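Local coordinates for protein D-hydantoinase (Ralstonia pickettii, PDB 1NFG) that probably catalyses the stereospecific hydrolysis of the cyclic amide bond of D-hydantoin derivatives, using two zinc ions in each subunit, at residues I3-G8 / A19-K24; W317-H322 / A409-S414. All coordinates share one frame; numbering follows the deposited sequence.

Contact 1 (I3-G8 / A19-K24); sequences IIIKNG and ADLGIK
Ile5 O is gripped twice: Leu21 N from strand 15-24 donates to it at 2.8 Å, nearly straight (167°), and a water donates at 3.2 Å. The same water accepts from Gly8 N and donates to Ala19 O, so it bridges the two strands where the first turns a corner at Asn7. Asn7 has positive phi (66°), a conformation asparagine tolerates well, and its ND2 bonds to Asp43. Further along, Ile5 N returns a bond to Leu21 O, and Ile3 and Ile23 form the next hydrogen-bonded pair, with Ile23 N 2.8 Å from Ile3 O. Ile3, Ile5, Leu21 and Ile23 share one face of the sheet, where beta-branched isoleucines suit extended backbone and an apolar setting. Ile23 CD1, set by an extended chi2 (168°), touches Ile5 CD1 and Ile3 CG2, each at 4.1 Å; Ile3 and Ile23 lie side by side. Ile5 CB and Leu21 CB are 4.2 Å apart. Ile390 of strand 390-400 packs against this face. On the other face Ile4 pairs with Gly22, which has no side chain, and packs on Leu35 and Ala38. Strand 3-6, bonded on its other edge to strand 40-43, is thus an inner strand of the arrangement typical of the small beta-rich domain that accompanies the metal-binding barrel in hydantoinases.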
loop_
_atom_site.group_PDB
_atom_site.type_symbol
_atom_site.label_atom_id
_atom_site.label_comp_id
_atom_site.label_asym_id
_atom_site.label_seq_id
_atom_site.Cartn_x
_atom_site.Cartn_y
_atom_site.Cartn_z
ATOM N N ILE A 3 27.138 31.905 34.956
ATOM C CA ILE A 3 26.064 32.629 34.290
ATOM C C ILE A 3 24.689 32.215 34.790
ATOM O O ILE A 3 24.484 31.074 35.215
ATOM C CB ILE A 3 26.132 32.434 32.751
ATOM C CG1 ILE A 3 27.293 33.256 32.189
ATOM C CG2 ILE A 3 24.816 32.840 32.099
ATOM C CD1 ILE A 3 27.298 33.383 30.683
ATOM N N ILE A 4 23.764 33.170 34.766
ATOM C CA ILE A 4 22.388 32.936 35.169
ATOM C C ILE A 4 21.486 33.522 34.095
ATOM O O ILE A 4 21.646 34.684 33.704
ATOM C CB ILE A 4 22.031 33.626 36.509
ATOM C CG1 ILE A 4 22.724 32.921 37.675
ATOM C CG2 ILE A 4 20.514 33.594 36.725
ATOM C CD1 ILE A 4 22.519 33.621 39.020
ATOM N N ILE A 5 20.556 32.709 33.604
ATOM C CA ILE A 5 19.608 33.173 32.601
ATOM C C ILE A 5 18.262 33.218 33.314
ATOM O O ILE A 5 17.725 32.183 33.732
ATOM C CB ILE A 5 19.564 32.225 31.384
ATOM C CG1 ILE A 5 20.950 32.171 30.735
ATOM C CG2 ILE A 5 18.544 32.728 30.365
ATOM C CD1 ILE A 5 21.078 31.144 29.639
ATOM N N LYS A 6 17.733 34.430 33.463
ATOM C CA LYS A 6 16.482 34.644 34.180
ATOM C C LYS A 6 15.339 35.194 33.338
ATOM O O LYS A 6 15.561 35.789 32.278
ATOM C CB LYS A 6 16.723 35.622 35.332
ATOM C CG LYS A 6 17.043 37.034 34.843
ATOM C CD LYS A 6 17.166 38.038 35.971
ATOM C CE LYS A 6 17.476 39.434 35.427
ATOM N NZ LYS A 6 17.587 40.465 36.504
ATOM N N ASN A 7 14.119 35.005 33.843
ATOM C CA ASN A 7 12.902 35.509 33.205
ATOM C C ASN A 7 12.560 34.889 31.862
ATOM O O ASN A 7 11.751 35.443 31.111
ATOM C CB ASN A 7 12.980 37.031 33.008
ATOM C CG ASN A 7 13.344 37.769 34.278
ATOM O OD1 ASN A 7 12.997 37.344 35.382
ATOM N ND2 ASN A 7 14.037 38.892 34.127
ATOM N N GLY A 8 13.172 33.756 31.550
ATOM C CA GLY A 8 12.892 33.125 30.280
ATOM C C GLY A 8 12.020 31.901 30.438
ATOM O O GLY A 8 11.792 31.415 31.552
ATOM N N ALA A 19 11.355 29.449 34.367
ATOM C CA ALA A 19 12.280 29.275 35.468
ATOM C C ALA A 19 13.603 29.890 35.065
ATOM O O ALA A 19 13.808 30.250 33.902
ATOM C CB ALA A 19 12.455 27.794 35.779
ATOM N N ASP A 20 14.496 30.015 36.039
ATOM C CA ASP A 20 15.805 30.578 35.794
ATOM C C ASP A 20 16.839 29.465 35.756
ATOM O O ASP A 20 16.658 28.412 36.378
ATOM C CB ASP A 20 16.147 31.596 36.877
ATOM C CG ASP A 20 15.179 32.765 36.905
ATOM O OD1 ASP A 20 14.730 33.203 35.818
ATOM O OD2 ASP A 20 14.884 33.257 38.015
ATOM N N LEU A 21 17.917 29.711 35.017
ATOM C CA LEU A 21 19.000 28.747 34.848
ATOM C C LEU A 21 20.292 29.152 35.531
ATOM O O LEU A 21 20.622 30.335 35.615
ATOM C CB LEU A 21 19.313 28.561 33.360
ATOM C CG LEU A 21 18.472 27.626 32.506
ATOM C CD1 LEU A 21 18.927 27.741 31.069
ATOM C CD2 LEU A 21 18.624 26.194 32.999
ATOM N N GLY A 22 21.033 28.146 35.980
ATOM C CA GLY A 22 22.317 28.379 36.609
ATOM C C GLY A 22 23.394 27.584 35.886
ATOM O O GLY A 22 23.403 26.351 35.933
ATOM N N ILE A 23 24.303 28.284 35.213
ATOM C CA ILE A 23 25.387 27.638 34.473
ATOM C C ILE A 23 26.726 27.735 35.219
ATOM O O ILE A 23 27.133 28.814 35.654
ATOM C CB ILE A 23 25.542 28.274 33.079
ATOM C CG1 ILE A 23 24.248 28.091 32.291
ATOM C CG2 ILE A 23 26.719 27.649 32.343
ATOM C CD1 ILE A 23 24.183 28.908 31.028
ATOM N N LYS A 24 27.410 26.603 35.348
ATOM C CA LYS A 24 28.687 26.560 36.049
ATOM C C LYS A 24 29.679 25.594 35.399
ATOM O O LYS A 24 29.475 24.380 35.406
ATOM C CB LYS A 24 28.456 26.140 37.500
ATOM C CG LYS A 24 29.723 26.002 38.332
ATOM C CD LYS A 24 30.317 27.359 38.657
ATOM C CE LYS A 24 31.454 27.234 39.660
ATOM N NZ LYS A 24 31.916 28.572 40.128
HETATM O O HOH W 1 14.997 31.970 32.134
#

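Contact 2 (W317-H322 / A409-S414); sequences WLFKGH and AMDYSS
Asp411 joins two loops of the TIM-barrel amidohydrolase fold by holding the backbone of Phe319 and Lys320, in the loop that follows barrel strand 310-311. The polar part rests on its carboxylate. Phe319 N donates to Asp411 OD1 at 2.8 Å, on the syn lone pair, and Lys320 N donates to Asp411 OD2 at 3.0 Å, also on the syn side but 19° out of the carboxylate plane. Asp411 CG sits between the backbone N and the carbonyl carbon (chi1 58°), and the short side chain, directed at the other loop, suits a twin grip on successive N-H groups. Residues 319-321 have helical torsions, and His322 N bonds to Leu318 O; the carboxylate therefore lies at the start of a single helix-like turn, whose N-H groups would probably stabilise its negative charge. The apolar part flanks this pair of bonds. Leu318 CD2 lies 4.1 Å from Met410 SD, and Phe319 CB packs on Tyr412 CD1 at 3.7 Å. The Phe319 ring itself makes a cation-pi contact with Lys282. The Trp317 side chain lies about 6 Å from that of Asn335, a probable substrate-binding residue, placing the 317-322 loop near the active site. Met410, flexible and bent at chi2 and chi3 (-81°), brings CE to Trp317 O, and the Tyr412 ring turns its edge to that oxygen, with CE1 at 3.8 Å.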
loop_
_atom_site.group_PDB
_atom_site.type_symbol
_atom_site.label_atom_id
_atom_site.label_comp_id
_atom_site.label_asym_id
_atom_site.label_seq_id
_atom_site.Cartn_x
_atom_site.Cartn_y
_atom_site.Cartn_z
ATOM N N TRP A 317 28.624 26.770 -2.791
ATOM C CA TRP A 317 29.123 26.937 -4.144
ATOM C C TRP A 317 28.674 28.314 -4.612
ATOM O O TRP A 317 27.502 28.521 -4.924
ATOM C CB TRP A 317 28.557 25.860 -5.065
ATOM C CG TRP A 317 28.917 24.474 -4.655
ATOM C CD1 TRP A 317 28.053 23.449 -4.396
ATOM C CD2 TRP A 317 30.235 23.948 -4.450
ATOM N NE1 TRP A 317 28.748 22.319 -4.040
ATOM C CE2 TRP A 317 30.090 22.596 -4.064
ATOM C CE3 TRP A 317 31.523 24.487 -4.553
ATOM C CZ2 TRP A 317 31.187 21.771 -3.780
ATOM C CZ3 TRP A 317 32.616 23.668 -4.271
ATOM C CH2 TRP A 317 32.439 22.323 -3.889
ATOM N N LEU A 318 29.609 29.257 -4.635
ATOM C CA LEU A 318 29.313 30.618 -5.052
ATOM C C LEU A 318 28.457 30.621 -6.297
ATOM O O LEU A 318 28.712 29.875 -7.242
ATOM C CB LEU A 318 30.603 31.385 -5.334
ATOM C CG LEU A 318 31.572 31.601 -4.176
ATOM C CD1 LEU A 318 32.803 32.316 -4.706
ATOM C CD2 LEU A 318 30.907 32.414 -3.071
ATOM N N PHE A 319 27.429 31.459 -6.296
ATOM C CA PHE A 319 26.568 31.546 -7.453
ATOM C C PHE A 319 27.423 32.016 -8.618
ATOM O O PHE A 319 27.279 31.531 -9.741
ATOM C CB PHE A 319 25.434 32.537 -7.216
ATOM C CG PHE A 319 24.568 32.749 -8.417
ATOM C CD1 PHE A 319 23.961 31.666 -9.051
ATOM C CD2 PHE A 319 24.359 34.025 -8.924
ATOM C CE1 PHE A 319 23.161 31.853 -10.175
ATOM C CE2 PHE A 319 23.561 34.224 -10.047
ATOM C CZ PHE A 319 22.959 33.135 -10.675
ATOM N N LYS A 320 28.318 32.960 -8.341
ATOM C CA LYS A 320 29.194 33.487 -9.375
ATOM C C LYS A 320 30.412 32.591 -9.586
ATOM O O LYS A 320 30.584 31.984 -10.643
ATOM C CB LYS A 320 29.648 34.896 -9.025
ATOM C CG LYS A 320 30.324 35.578 -10.192
ATOM C CD LYS A 320 30.671 37.026 -9.900
ATOM C CE LYS A 320 31.307 37.691 -11.118
ATOM N NZ LYS A 320 31.621 39.126 -10.857
ATOM N N GLY A 321 31.260 32.486 -8.580
ATOM C CA GLY A 321 32.430 31.648 -8.747
ATOM C C GLY A 321 32.232 30.190 -9.158
ATOM O O GLY A 321 32.911 29.714 -10.066
ATOM N N HIS A 322 31.298 29.485 -8.522
ATOM C CA HIS A 322 31.095 28.058 -8.794
ATOM C C HIS A 322 29.916 27.601 -9.663
ATOM O O HIS A 322 30.095 26.803 -10.585
ATOM C CB HIS A 322 31.050 27.320 -7.456
ATOM C CG HIS A 322 32.155 27.710 -6.524
ATOM N ND1 HIS A 322 33.482 27.455 -6.794
ATOM C CD2 HIS A 322 32.134 28.382 -5.350
ATOM C CE1 HIS A 322 34.231 27.953 -5.827
ATOM N NE2 HIS A 322 33.437 28.522 -4.937
ATOM N N ALA A 409 30.488 32.773 4.146
ATOM C CA ALA A 409 31.215 33.311 3.001
ATOM C C ALA A 409 30.524 33.179 1.636
ATOM O O ALA A 409 31.171 33.354 0.599
ATOM C CB ALA A 409 32.599 32.677 2.942
ATOM N N MET A 410 29.223 32.891 1.627
ATOM C CA MET A 410 28.482 32.729 0.374
ATOM C C MET A 410 27.981 34.025 -0.247
ATOM O O MET A 410 27.871 35.047 0.428
ATOM C CB MET A 410 27.299 31.784 0.582
ATOM C CG MET A 410 27.683 30.321 0.521
ATOM S SD MET A 410 28.324 29.885 -1.104
ATOM C CE MET A 410 26.804 29.659 -2.009
ATOM N N ASP A 411 27.673 33.974 -1.542
ATOM C CA ASP A 411 27.182 35.152 -2.253
ATOM C C ASP A 411 25.664 35.174 -2.429
ATOM O O ASP A 411 25.130 36.004 -3.163
ATOM C CB ASP A 411 27.884 35.289 -3.610
ATOM C CG ASP A 411 27.707 34.069 -4.495
ATOM O OD1 ASP A 411 27.670 32.937 -3.961
ATOM O OD2 ASP A 411 27.627 34.246 -5.732
ATOM N N TYR A 412 24.973 34.260 -1.750
ATOM C CA TYR A 412 23.513 34.210 -1.801
ATOM C C TYR A 412 22.940 33.295 -0.722
ATOM O O TYR A 412 23.658 32.494 -0.118
ATOM C CB TYR A 412 23.009 33.747 -3.180
ATOM C CG TYR A 412 23.061 32.251 -3.417
ATOM C CD1 TYR A 412 24.231 31.629 -3.855
ATOM C CD2 TYR A 412 21.937 31.454 -3.198
ATOM C CE1 TYR A 412 24.279 30.247 -4.073
ATOM C CE2 TYR A 412 21.973 30.074 -3.409
ATOM C CZ TYR A 412 23.145 29.476 -3.847
ATOM O OH TYR A 412 23.180 28.113 -4.054
ATOM N N SER A 413 21.639 33.436 -0.481
ATOM C CA SER A 413 20.927 32.612 0.492
ATOM C C SER A 413 19.807 31.862 -0.225
ATOM O O SER A 413 19.175 32.401 -1.139
ATOM C CB SER A 413 20.322 33.473 1.597
ATOM O OG SER A 413 19.515 32.677 2.447
ATOM N N SER A 414 19.571 30.621 0.186
ATOM C CA SER A 414 18.526 29.804 -0.421
ATOM C C SER A 414 17.156 30.329 -0.009
ATOM O O SER A 414 16.141 30.017 -0.633
ATOM C CB SER A 414 18.662 28.354 0.033
ATOM O OG SER A 414 19.963 27.860 -0.227
#

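How the contacts relate
Contacts 1 and 2 are far apart, with centres 39 Å from each other and nearest atoms about 27 Å apart, and they share no strand or loop. Contact 1 is the more buried, although it lies in a peripheral domain, its centre about 29 Å from the centre of the chain; there regular backbone pairing and an aliphatic face suit strands, and Ala19 at its end packs on Val384 of the second subunit. Contact 2 is only partly buried, its centre about 19 Å from that of the chain and nearer the zinc ions. Lacking regular pairing, its irregular loops depend on a side-chain carboxylate for their hydrogen bonds, with mixed aromatic, sulphur and aliphatic packing beside it.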